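Local structure of acetylserotonin O-methyltransferase (Homo sapiens, 4A6D) at residues L250-H255 and A336-I341; W257-C262 and H318-S323; R312-Y317 and F329-T334. The protein transfers a methyl group from S-adenosylmethionine to N-acetylserotonin to make melatonin, the last step of melatonin synthesis, and works as a homodimer. All coordinates share one frame; numbering follows the deposited sequence.

In the fold
Followed from the N terminus, the chain passes through the helical dimerisation region into the methyltransferase domain and reaches strand 247-251, whose end, residues 250-255, opens the longest of the three loops. Contact 1 closes it 81 residues later at 336-341, and the other two lie within it. Contact 2 closes a loop of 55 residues between helices 259-272 and 314-324; contact 3 closes one of 11 between helix 314-324 and strand 329-332. Their segments alternate, so these two cross. Arg312 and His316 of contact 3 bind Asp259 of contact 2, and Lys332 pairs with Ala340 of contact 1. Together they tie strand 247-251, at the methyl-donor site, to both helices and to antiparallel strands 339-344 and 329-332.

Contact 1 of 3, residues L250-H255 and A336-I341. With SAM (S-adenosylmethionine), chain D.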
loop_
_atom_site.group_PDB
_atom_site.type_symbol
_atom_site.label_atom_id
_atom_site.label_comp_id
_atom_site.label_asym_id
_atom_site.label_seq_id
_atom_site.Cartn_x
_atom_site.Cartn_y
_atom_site.Cartn_z
ATOM N N LEU A 250 -1.113 29.678 8.503
ATOM C CA LEU A 250 -0.283 28.841 7.623
ATOM C C LEU A 250 -0.664 27.370 7.846
ATOM O O LEU A 250 -0.157 26.734 8.783
ATOM C CB LEU A 250 1.234 29.050 7.837
ATOM C CG LEU A 250 1.908 30.315 7.310
ATOM C CD1 LEU A 250 3.342 30.368 7.784
ATOM C CD2 LEU A 250 1.934 30.349 5.800
ATOM N N ALA A 251 -1.654 26.870 7.070
ATOM C CA ALA A 251 -2.131 25.470 7.190
ATOM C C ALA A 251 -1.487 24.663 6.073
ATOM O O ALA A 251 -1.673 24.975 4.891
ATOM C CB ALA A 251 -3.651 25.396 7.101
ATOM N N ARG A 252 -0.653 23.678 6.460
ATOM C CA ARG A 252 0.085 22.795 5.555
ATOM C C ARG A 252 0.939 23.565 4.546
ATOM O O ARG A 252 1.024 23.203 3.373
ATOM C CB ARG A 252 -0.841 21.774 4.872
ATOM C CG ARG A 252 -1.425 20.719 5.814
ATOM C CD ARG A 252 -2.874 20.566 5.468
ATOM N NE ARG A 252 -3.174 19.268 4.891
ATOM C CZ ARG A 252 -4.242 19.000 4.143
ATOM N NH1 ARG A 252 -5.083 19.965 3.803
ATOM N NH2 ARG A 252 -4.458 17.766 3.706
ATOM N N VAL A 253 1.570 24.635 5.007
ATOM C CA VAL A 253 2.444 25.394 4.135
ATOM C C VAL A 253 3.864 25.066 4.565
ATOM O O VAL A 253 4.628 24.602 3.755
ATOM C CB VAL A 253 2.123 26.925 4.166
ATOM C CG1 VAL A 253 3.222 27.731 3.486
ATOM C CG2 VAL A 253 0.762 27.213 3.542
ATOM N N LEU A 254 4.198 25.259 5.847
ATOM C CA LEU A 254 5.549 25.041 6.383
ATOM C C LEU A 254 6.126 23.635 6.126
ATOM O O LEU A 254 7.310 23.485 5.818
ATOM C CB LEU A 254 5.600 25.429 7.894
ATOM C CG LEU A 254 5.416 26.921 8.237
ATOM C CD1 LEU A 254 5.597 27.172 9.732
ATOM C CD2 LEU A 254 6.382 27.822 7.438
ATOM N N HIS A 255 5.290 22.617 6.194
ATOM C CA HIS A 255 5.761 21.249 5.957
ATOM C C HIS A 255 6.270 20.985 4.518
ATOM O O HIS A 255 6.982 20.001 4.315
ATOM C CB HIS A 255 4.731 20.205 6.450
ATOM C CG HIS A 255 3.561 20.004 5.536
ATOM N ND1 HIS A 255 2.798 18.848 5.586
ATOM C CD2 HIS A 255 3.064 20.802 4.563
ATOM C CE1 HIS A 255 1.886 18.978 4.633
ATOM N NE2 HIS A 255 1.993 20.147 4.013
ATOM N N ALA A 336 -6.545 15.044 16.728
ATOM C CA ALA A 336 -6.822 14.815 15.312
ATOM C C ALA A 336 -5.524 14.785 14.492
ATOM O O ALA A 336 -4.440 14.836 15.074
ATOM C CB ALA A 336 -7.791 15.869 14.788
ATOM N N ILE A 337 -5.607 14.612 13.166
ATOM C CA ILE A 337 -4.378 14.603 12.385
ATOM C C ILE A 337 -3.676 15.986 12.531
ATOM O O ILE A 337 -2.497 16.051 12.897
ATOM C CB ILE A 337 -4.616 14.178 10.907
ATOM C CG1 ILE A 337 -5.115 12.708 10.840
ATOM C CG2 ILE A 337 -3.351 14.366 10.074
ATOM C CD1 ILE A 337 -5.845 12.370 9.534
ATOM N N TYR A 338 -4.446 17.072 12.351
ATOM C CA TYR A 338 -3.904 18.423 12.421
ATOM C C TYR A 338 -4.044 19.122 13.751
ATOM O O TYR A 338 -5.106 19.095 14.391
ATOM C CB TYR A 338 -4.316 19.275 11.214
ATOM C CG TYR A 338 -3.810 18.657 9.941
ATOM C CD1 TYR A 338 -2.479 18.801 9.557
ATOM C CD2 TYR A 338 -4.607 17.773 9.206
ATOM C CE1 TYR A 338 -1.969 18.125 8.443
ATOM C CE2 TYR A 338 -4.128 17.156 8.050
ATOM C CZ TYR A 338 -2.802 17.317 7.685
ATOM O OH TYR A 338 -2.314 16.661 6.580
ATOM N N ASP A 339 -2.922 19.696 14.190
ATOM C CA ASP A 339 -2.832 20.439 15.444
ATOM C C ASP A 339 -2.720 21.927 15.153
ATOM O O ASP A 339 -2.609 22.327 13.987
ATOM C CB ASP A 339 -1.654 19.915 16.298
ATOM C CG ASP A 339 -1.702 18.415 16.547
ATOM O OD1 ASP A 339 -2.624 17.958 17.276
ATOM O OD2 ASP A 339 -0.805 17.699 16.038
ATOM N N ALA A 340 -2.730 22.744 16.187
ATOM C CA ALA A 340 -2.629 24.208 16.011
ATOM C C ALA A 340 -1.529 24.793 16.860
ATOM O O ALA A 340 -1.375 24.417 18.022
ATOM C CB ALA A 340 -3.950 24.861 16.384
ATOM N N ILE A 341 -0.767 25.710 16.278
ATOM C CA ILE A 341 0.273 26.514 16.939
ATOM C C ILE A 341 -0.093 27.977 16.740
ATOM O O ILE A 341 -0.363 28.391 15.605
ATOM C CB ILE A 341 1.688 26.283 16.334
ATOM C CG1 ILE A 341 2.227 24.904 16.685
ATOM C CG2 ILE A 341 2.673 27.415 16.763
ATOM C CD1 ILE A 341 3.244 24.480 15.790
HETATM N N SAM D . -3.770 25.695 3.195
HETATM C CA SAM D . -4.409 24.681 2.328
HETATM C C SAM D . -4.896 23.382 3.005
HETATM O O SAM D . -4.326 23.018 4.013
HETATM O OXT SAM D . -5.858 22.674 2.565
HETATM C CB SAM D . -3.462 24.431 1.182
HETATM C CG SAM D . -2.183 23.690 1.591
HETATM S SD SAM D . -1.212 23.365 0.075
HETATM C CE SAM D . -0.114 22.139 0.657
HETATM C "C5'" SAM D . 0.020 24.708 0.057
HETATM C "C4'" SAM D . -0.687 25.903 -0.598
HETATM O "O4'" SAM D . 0.312 26.901 -0.708
HETATM C "C3'" SAM D . -1.194 25.585 -2.057
HETATM O "O3'" SAM D . -2.566 25.977 -2.230
HETATM C "C2'" SAM D . -0.174 26.373 -2.943
HETATM O "O2'" SAM D . -0.625 26.854 -4.210
HETATM C "C1'" SAM D . 0.182 27.539 -2.004
HETATM N N9 SAM D . 1.464 28.184 -2.356
HETATM C C8 SAM D . 2.664 27.540 -2.649
HETATM N N7 SAM D . 3.589 28.417 -2.902
HETATM C C5 SAM D . 3.039 29.693 -2.851
HETATM C C6 SAM D . 3.504 31.007 -3.049
HETATM N N6 SAM D . 4.819 31.201 -3.312
HETATM N N1 SAM D . 2.643 32.070 -2.864
HETATM C C2 SAM D . 1.341 31.882 -2.603
HETATM N N3 SAM D . 0.869 30.639 -2.422
HETATM C C4 SAM D . 1.662 29.550 -2.474
#
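Arg252 lies against the ring of Tyr338 just past the end of strand 247-251. Leu250 still pairs by backbone with strand 278-283. Ala251 follows with a small side chain that suits the wall of the cofactor pocket, and its carbonyl O takes a hydrogen bond from the amino N of SAM at 2.8 Å. At Arg252 the backbone turns into a left-handed conformation (phi 55°) and the strand ends. The side chain starts with CG anti to its carbonyl carbon and bends at chi2 and chi3, which lays CD over one face of Tyr338, 4.2 Å from the ring centroid, in a CH-pi contact. Ile337 CG2 rests on the opposite face. The guanidinium plane is turned 62° from the ring, with NE 3.2 Å from Tyr338 OH. Beyond NE, NH1 gives a hydrogen bond to carboxylate O of SAM (3.2 Å), and it also binds Leu160 O. A long cation with an aliphatic shaft thus serves both neighbours. His255, inferred to be the proton donor or acceptor, has ND1 hydrogen-bonded with Glu311 and its ring edge toward the SAM methyl, NE2 lying 4.4 Å from CE. Recognition of the amino and carboxylate groups at the C-terminal end of strand 247-251 belongs to the S-adenosylmethionine site of a class I, Rossmann-like methyltransferase.

Contact 2 of 3, residues W257-C262 and H318-S323; sequences WADGKC and HMLLSS. With ZN (zinc ion), chain C; SO4 (sulfate ion), chain E.
The carboxylate of Asp259 is covered on one face by Leu320, whose methyl CD2 stands over the plane 4.1 Å from CG. This is helix-to-helix packing beside the central sheet of the Rossmann-like domain. The two carboxylate oxygens are held elsewhere: Asp259 OD1 forms a salt bridge with Arg312 NH2, and OD2 is hydrogen-bonded with His316 NE2. With both oxygens held, the carboxylate is probably fixed in rotation, and an apolar methyl over its face leaves its polar bonds intact. Away from the interface, the ring of Trp257 carries Lys261 CD on one face and meets Phe238 edge-to-face, while His318 stacks with Phe329 and points its edge at a sulfate. NE2 of His318 donates to sulfate O4 in the ring plane (3.3 Å, 162°), with a weaker bond to O2; the anion probably came from the crystallisation liquor.

Helix 259-272 is the crossover helix of a beta-alpha-beta unit between strands 247-251 and 278-283, and helix 314-324 comes against its first turn. Ala258 occupies the N-cap, and its carbonyl O accepts from Cys262 N, closing the first turn. Leucine suits the place because its two methyls fork over separate parts of the turn; CG anti to the carbonyl carbon (chi1 -72°) sends them across, and the leucine also touches Ser263 and Leu266. Cys262, compact and buried, fits between the CD1 branch of Leu320 and Leu254. One branch of Leu320, CD2, lies 3.8 Å from Asp259 O, and the other, CD1, lies 4.2 Å from Cys262 CB.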
loop_
_atom_site.group_PDB
_atom_site.type_symbol
_atom_site.label_atom_id
_atom_site.label_comp_id
_atom_site.label_asym_id
_atom_site.label_seq_id
_atom_site.Cartn_x
_atom_site.Cartn_y
_atom_site.Cartn_z
ATOM N N TRP A 257 8.362 22.870 2.834
ATOM C CA TRP A 257 9.665 23.486 2.663
ATOM C C TRP A 257 10.665 23.185 3.745
ATOM O O TRP A 257 10.295 22.896 4.877
ATOM C CB TRP A 257 9.495 25.018 2.580
ATOM C CG TRP A 257 8.352 25.520 1.734
ATOM C CD1 TRP A 257 7.200 26.108 2.176
ATOM C CD2 TRP A 257 8.275 25.507 0.299
ATOM N NE1 TRP A 257 6.421 26.490 1.103
ATOM C CE2 TRP A 257 7.044 26.104 -0.061
ATOM C CE3 TRP A 257 9.151 25.092 -0.723
ATOM C CZ2 TRP A 257 6.659 26.282 -1.401
ATOM C CZ3 TRP A 257 8.784 25.289 -2.058
ATOM C CH2 TRP A 257 7.551 25.875 -2.385
ATOM N N ALA A 258 11.939 23.355 3.412
ATOM C CA ALA A 258 13.074 23.221 4.308
ATOM C C ALA A 258 13.150 24.462 5.245
ATOM O O ALA A 258 12.492 25.484 4.998
ATOM C CB ALA A 258 14.351 23.084 3.492
ATOM N N ASP A 259 13.924 24.360 6.341
ATOM C CA ASP A 259 14.071 25.435 7.330
ATOM C C ASP A 259 14.326 26.830 6.813
ATOM O O ASP A 259 13.662 27.769 7.263
ATOM C CB ASP A 259 15.067 25.051 8.429
ATOM C CG ASP A 259 14.543 23.988 9.379
ATOM O OD1 ASP A 259 13.515 23.349 9.054
ATOM O OD2 ASP A 259 15.164 23.785 10.441
ATOM N N GLY A 260 15.279 26.974 5.894
ATOM C CA GLY A 260 15.659 28.273 5.312
ATOM C C GLY A 260 14.537 28.982 4.579
ATOM O O GLY A 260 14.338 30.166 4.781
ATOM N N LYS A 261 13.790 28.259 3.731
ATOM C CA LYS A 261 12.611 28.757 3.004
ATOM C C LYS A 261 11.522 29.124 4.029
ATOM O O LYS A 261 10.897 30.174 3.884
ATOM C CB LYS A 261 12.075 27.669 2.054
ATOM C CG LYS A 261 12.385 27.886 0.603
ATOM C CD LYS A 261 11.112 27.986 -0.207
ATOM C CE LYS A 261 11.359 27.921 -1.691
ATOM N NZ LYS A 261 10.174 28.377 -2.466
ATOM N N CYS A 262 11.301 28.271 5.067
ATOM C CA CYS A 262 10.332 28.546 6.146
ATOM C C CYS A 262 10.702 29.817 6.838
ATOM O O CYS A 262 9.840 30.673 7.002
ATOM C CB CYS A 262 10.257 27.391 7.144
ATOM S SG CYS A 262 9.432 25.917 6.502
ATOM N N HIS A 318 8.861 25.978 17.261
ATOM C CA HIS A 318 9.226 27.022 18.213
ATOM C C HIS A 318 10.528 27.693 17.810
ATOM O O HIS A 318 10.549 28.908 17.809
ATOM C CB HIS A 318 9.298 26.477 19.666
ATOM C CG HIS A 318 9.299 27.546 20.720
ATOM N ND1 HIS A 318 9.266 27.226 22.074
ATOM C CD2 HIS A 318 9.301 28.895 20.597
ATOM C CE1 HIS A 318 9.250 28.379 22.722
ATOM N NE2 HIS A 318 9.277 29.415 21.877
ATOM N N MET A 319 11.606 26.919 17.472
ATOM C CA MET A 319 12.869 27.540 17.075
ATOM C C MET A 319 12.607 28.426 15.857
ATOM O O MET A 319 12.999 29.595 15.895
ATOM C CB MET A 319 13.983 26.505 16.811
ATOM C CG MET A 319 14.277 25.623 18.015
ATOM S SD MET A 319 16.014 25.489 18.515
ATOM C CE MET A 319 16.223 23.660 18.478
ATOM N N LEU A 320 11.884 27.902 14.817
ATOM C CA LEU A 320 11.533 28.631 13.593
ATOM C C LEU A 320 10.777 29.915 13.864
ATOM O O LEU A 320 11.215 30.970 13.401
ATOM C CB LEU A 320 10.796 27.740 12.561
ATOM C CG LEU A 320 11.629 26.669 11.839
ATOM C CD1 LEU A 320 10.741 25.736 11.022
ATOM C CD2 LEU A 320 12.648 27.285 10.900
ATOM N N LEU A 321 9.672 29.840 14.636
ATOM C CA LEU A 321 8.864 31.020 14.966
ATOM C C LEU A 321 9.598 32.003 15.868
ATOM O O LEU A 321 9.498 33.212 15.664
ATOM C CB LEU A 321 7.504 30.635 15.568
ATOM C CG LEU A 321 6.524 30.007 14.571
ATOM C CD1 LEU A 321 5.417 29.280 15.286
ATOM C CD2 LEU A 321 5.942 31.052 13.645
ATOM N N SER A 322 10.365 31.491 16.835
ATOM C CA SER A 322 11.126 32.360 17.729
ATOM C C SER A 322 12.229 33.134 16.975
ATOM O O SER A 322 12.466 34.279 17.293
ATOM C CB SER A 322 11.717 31.549 18.877
ATOM O OG SER A 322 12.243 32.429 19.849
ATOM N N SER A 323 12.895 32.509 15.974
ATOM C CA SER A 323 13.975 33.150 15.217
ATOM C C SER A 323 13.459 34.265 14.318
ATOM O O SER A 323 14.188 35.222 14.065
ATOM C CB SER A 323 14.723 32.125 14.371
ATOM O OG SER A 323 15.858 31.650 15.074
HETATM ZN ZN ZN C . 15.966 27.559 19.179
HETATM S S SO4 E . 8.429 32.501 23.746
HETATM O O1 SO4 E . 8.297 31.557 24.866
HETATM O O2 SO4 E . 7.436 32.140 22.741
HETATM O O3 SO4 E . 8.241 33.916 24.177
HETATM O O4 SO4 E . 9.773 32.368 23.153
#

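Contact 3 of 3, residues R312-Y317 and F329-T334. With SO4 (sulfate ion), chain E.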
loop_
_atom_site.group_PDB
_atom_site.type_symbol
_atom_site.label_atom_id
_atom_site.label_comp_id
_atom_site.label_asym_id
_atom_site.label_seq_id
_atom_site.Cartn_x
_atom_site.Cartn_y
_atom_site.Cartn_z
ATOM N N ARG A 312 7.356 18.371 11.613
ATOM C CA ARG A 312 8.243 18.848 12.686
ATOM C C ARG A 312 7.629 18.699 14.051
ATOM O O ARG A 312 6.412 18.579 14.163
ATOM C CB ARG A 312 8.692 20.322 12.431
ATOM C CG ARG A 312 9.464 20.539 11.109
ATOM C CD ARG A 312 9.551 22.015 10.753
ATOM N NE ARG A 312 10.551 22.325 9.731
ATOM C CZ ARG A 312 10.291 22.507 8.436
ATOM N NH1 ARG A 312 9.060 22.347 7.967
ATOM N NH2 ARG A 312 11.260 22.844 7.603
ATOM N N THR A 313 8.481 18.725 15.092
ATOM C CA THR A 313 8.105 18.695 16.513
ATOM C C THR A 313 7.726 20.097 16.984
ATOM O O THR A 313 8.202 21.096 16.405
ATOM C CB THR A 313 9.267 18.161 17.401
ATOM O OG1 THR A 313 10.336 19.107 17.434
ATOM C CG2 THR A 313 9.758 16.736 16.992
ATOM N N PRO A 314 6.940 20.203 18.098
ATOM C CA PRO A 314 6.603 21.530 18.640
ATOM C C PRO A 314 7.820 22.449 18.872
ATOM O O PRO A 314 7.786 23.651 18.544
ATOM C CB PRO A 314 5.903 21.178 19.948
ATOM C CG PRO A 314 5.265 19.891 19.679
ATOM C CD PRO A 314 6.296 19.138 18.902
ATOM N N THR A 315 8.906 21.869 19.419
ATOM C CA THR A 315 10.163 22.571 19.690
ATOM C C THR A 315 10.768 23.125 18.374
ATOM O O THR A 315 11.272 24.247 18.354
ATOM C CB THR A 315 11.097 21.611 20.441
ATOM O OG1 THR A 315 10.573 21.382 21.755
ATOM C CG2 THR A 315 12.494 22.126 20.561
ATOM N N HIS A 316 10.709 22.318 17.280
ATOM C CA HIS A 316 11.227 22.705 15.972
ATOM C C HIS A 316 10.463 23.910 15.425
ATOM O O HIS A 316 11.097 24.877 14.994
ATOM C CB HIS A 316 11.208 21.523 15.007
ATOM C CG HIS A 316 12.056 21.699 13.773
ATOM N ND1 HIS A 316 12.333 20.629 12.942
ATOM C CD2 HIS A 316 12.646 22.813 13.263
ATOM C CE1 HIS A 316 13.085 21.117 11.969
ATOM N NE2 HIS A 316 13.294 22.429 12.120
ATOM N N TYR A 317 9.116 23.891 15.509
ATOM C CA TYR A 317 8.258 25.016 15.098
ATOM C C TYR A 317 8.525 26.217 15.976
ATOM O O TYR A 317 8.534 27.334 15.465
ATOM C CB TYR A 317 6.771 24.660 15.121
ATOM C CG TYR A 317 6.328 23.804 13.947
ATOM C CD1 TYR A 317 6.285 24.324 12.655
ATOM C CD2 TYR A 317 5.932 22.479 14.130
ATOM C CE1 TYR A 317 5.840 23.557 11.581
ATOM C CE2 TYR A 317 5.484 21.700 13.061
ATOM C CZ TYR A 317 5.434 22.247 11.789
ATOM O OH TYR A 317 5.013 21.494 10.724
ATOM N N PHE A 329 4.740 31.560 22.172
ATOM C CA PHE A 329 4.521 30.286 21.488
ATOM C C PHE A 329 3.683 29.355 22.368
ATOM O O PHE A 329 3.969 29.185 23.566
ATOM C CB PHE A 329 5.866 29.628 21.140
ATOM C CG PHE A 329 5.762 28.239 20.537
ATOM C CD1 PHE A 329 5.736 27.104 21.352
ATOM C CD2 PHE A 329 5.711 28.062 19.159
ATOM C CE1 PHE A 329 5.637 25.829 20.797
ATOM C CE2 PHE A 329 5.576 26.785 18.617
ATOM C CZ PHE A 329 5.548 25.680 19.440
ATOM N N GLN A 330 2.635 28.783 21.768
ATOM C CA GLN A 330 1.687 27.835 22.386
ATOM C C GLN A 330 1.246 26.909 21.261
ATOM O O GLN A 330 1.151 27.337 20.108
ATOM C CB GLN A 330 0.441 28.563 22.933
ATOM C CG GLN A 330 0.645 29.332 24.244
ATOM C CD GLN A 330 -0.120 30.631 24.336
ATOM O OE1 GLN A 330 -1.234 30.784 23.820
ATOM N NE2 GLN A 330 0.468 31.608 25.026
ATOM N N PHE A 331 1.044 25.640 21.578
ATOM C CA PHE A 331 0.551 24.644 20.633
ATOM C C PHE A 331 -0.570 23.898 21.347
ATOM O O PHE A 331 -0.614 23.899 22.578
ATOM C CB PHE A 331 1.663 23.683 20.162
ATOM C CG PHE A 331 2.135 22.661 21.176
ATOM C CD1 PHE A 331 3.162 22.958 22.064
ATOM C CD2 PHE A 331 1.579 21.379 21.211
ATOM C CE1 PHE A 331 3.635 21.988 22.962
ATOM C CE2 PHE A 331 2.025 20.425 22.137
ATOM C CZ PHE A 331 3.057 20.731 22.997
ATOM N N LYS A 332 -1.493 23.312 20.587
ATOM C CA LYS A 332 -2.592 22.547 21.156
ATOM C C LYS A 332 -2.707 21.271 20.352
ATOM O O LYS A 332 -2.826 21.348 19.118
ATOM C CB LYS A 332 -3.915 23.336 21.126
ATOM C CG LYS A 332 -3.959 24.591 22.021
ATOM C CD LYS A 332 -4.326 24.314 23.488
ATOM C CE LYS A 332 -3.998 25.455 24.430
ATOM N NZ LYS A 332 -4.970 26.573 24.317
ATOM N N LYS A 333 -2.573 20.111 21.025
ATOM C CA LYS A 333 -2.732 18.801 20.383
ATOM C C LYS A 333 -4.232 18.506 20.421
ATOM O O LYS A 333 -4.809 18.397 21.508
ATOM C CB LYS A 333 -1.876 17.685 21.045
ATOM C CG LYS A 333 -0.515 17.513 20.339
ATOM C CD LYS A 333 -0.046 16.045 20.262
ATOM C CE LYS A 333 1.008 15.818 19.186
ATOM N NZ LYS A 333 1.124 14.391 18.735
ATOM N N THR A 334 -4.871 18.491 19.235
ATOM C CA THR A 334 -6.325 18.333 19.048
ATOM C C THR A 334 -6.866 16.919 19.224
ATOM O O THR A 334 -8.082 16.749 19.403
ATOM C CB THR A 334 -6.739 18.814 17.644
ATOM O OG1 THR A 334 -6.052 18.020 16.673
ATOM C CG2 THR A 334 -6.512 20.332 17.426
HETATM S S SO4 E . 8.429 32.501 23.746
HETATM O O1 SO4 E . 8.297 31.557 24.866
HETATM O O2 SO4 E . 7.436 32.140 22.741
HETATM O O3 SO4 E . 8.241 33.916 24.177
HETATM O O4 SO4 E . 9.773 32.368 23.153
#
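Pro314 sits over the ring of Phe331 and, with its carbonyl, against Phe329, which makes the first turn of helix 314-324 the dense part of this contact. CB of Pro314 stands above one face of Phe331, 4.0 Å from the centroid and 16° off the ring normal, a good CH-pi geometry offset toward the rim. The phenyl is brought there by a chi1 of 73°, which sets CG between the backbone N and the carbonyl carbon. Proline suits a first helical turn, where no N-H is needed, and its rigid ring offers a flat apolar patch. Thr313 before it is the N-cap: OG1 accepts from His316 N at 3.2 Å. Phe329, with CG anti to its backbone N, brings CZ to 3.2 Å from Pro314 O, which lies oblique to the ring, and CE2 to 4.3 Å from Tyr317 CB. Tyr317 contributes only the base of its side chain here; its ring leads away toward the neighbourhood of His255, with Arg312 CB against one face.

The other side is much looser. Phe331 marks the boundary: Pro314 lies on one face, yet the residue as a whole is exposed. The alternation of the strand turns Gln330 and Lys332 off the interface. At the start of the strand, Phe329 N gives a nearly straight hydrogen bond of 2.8 Å to sulfate O2.

Strand 329-332 is one of the two outermost strands of the sheet within this chain and pairs antiparallel with strand 339-344, whose Ile341 touches Tyr317, Phe329 and Phe331, so that helix 314-324 is held against the sheet's antiparallel edge.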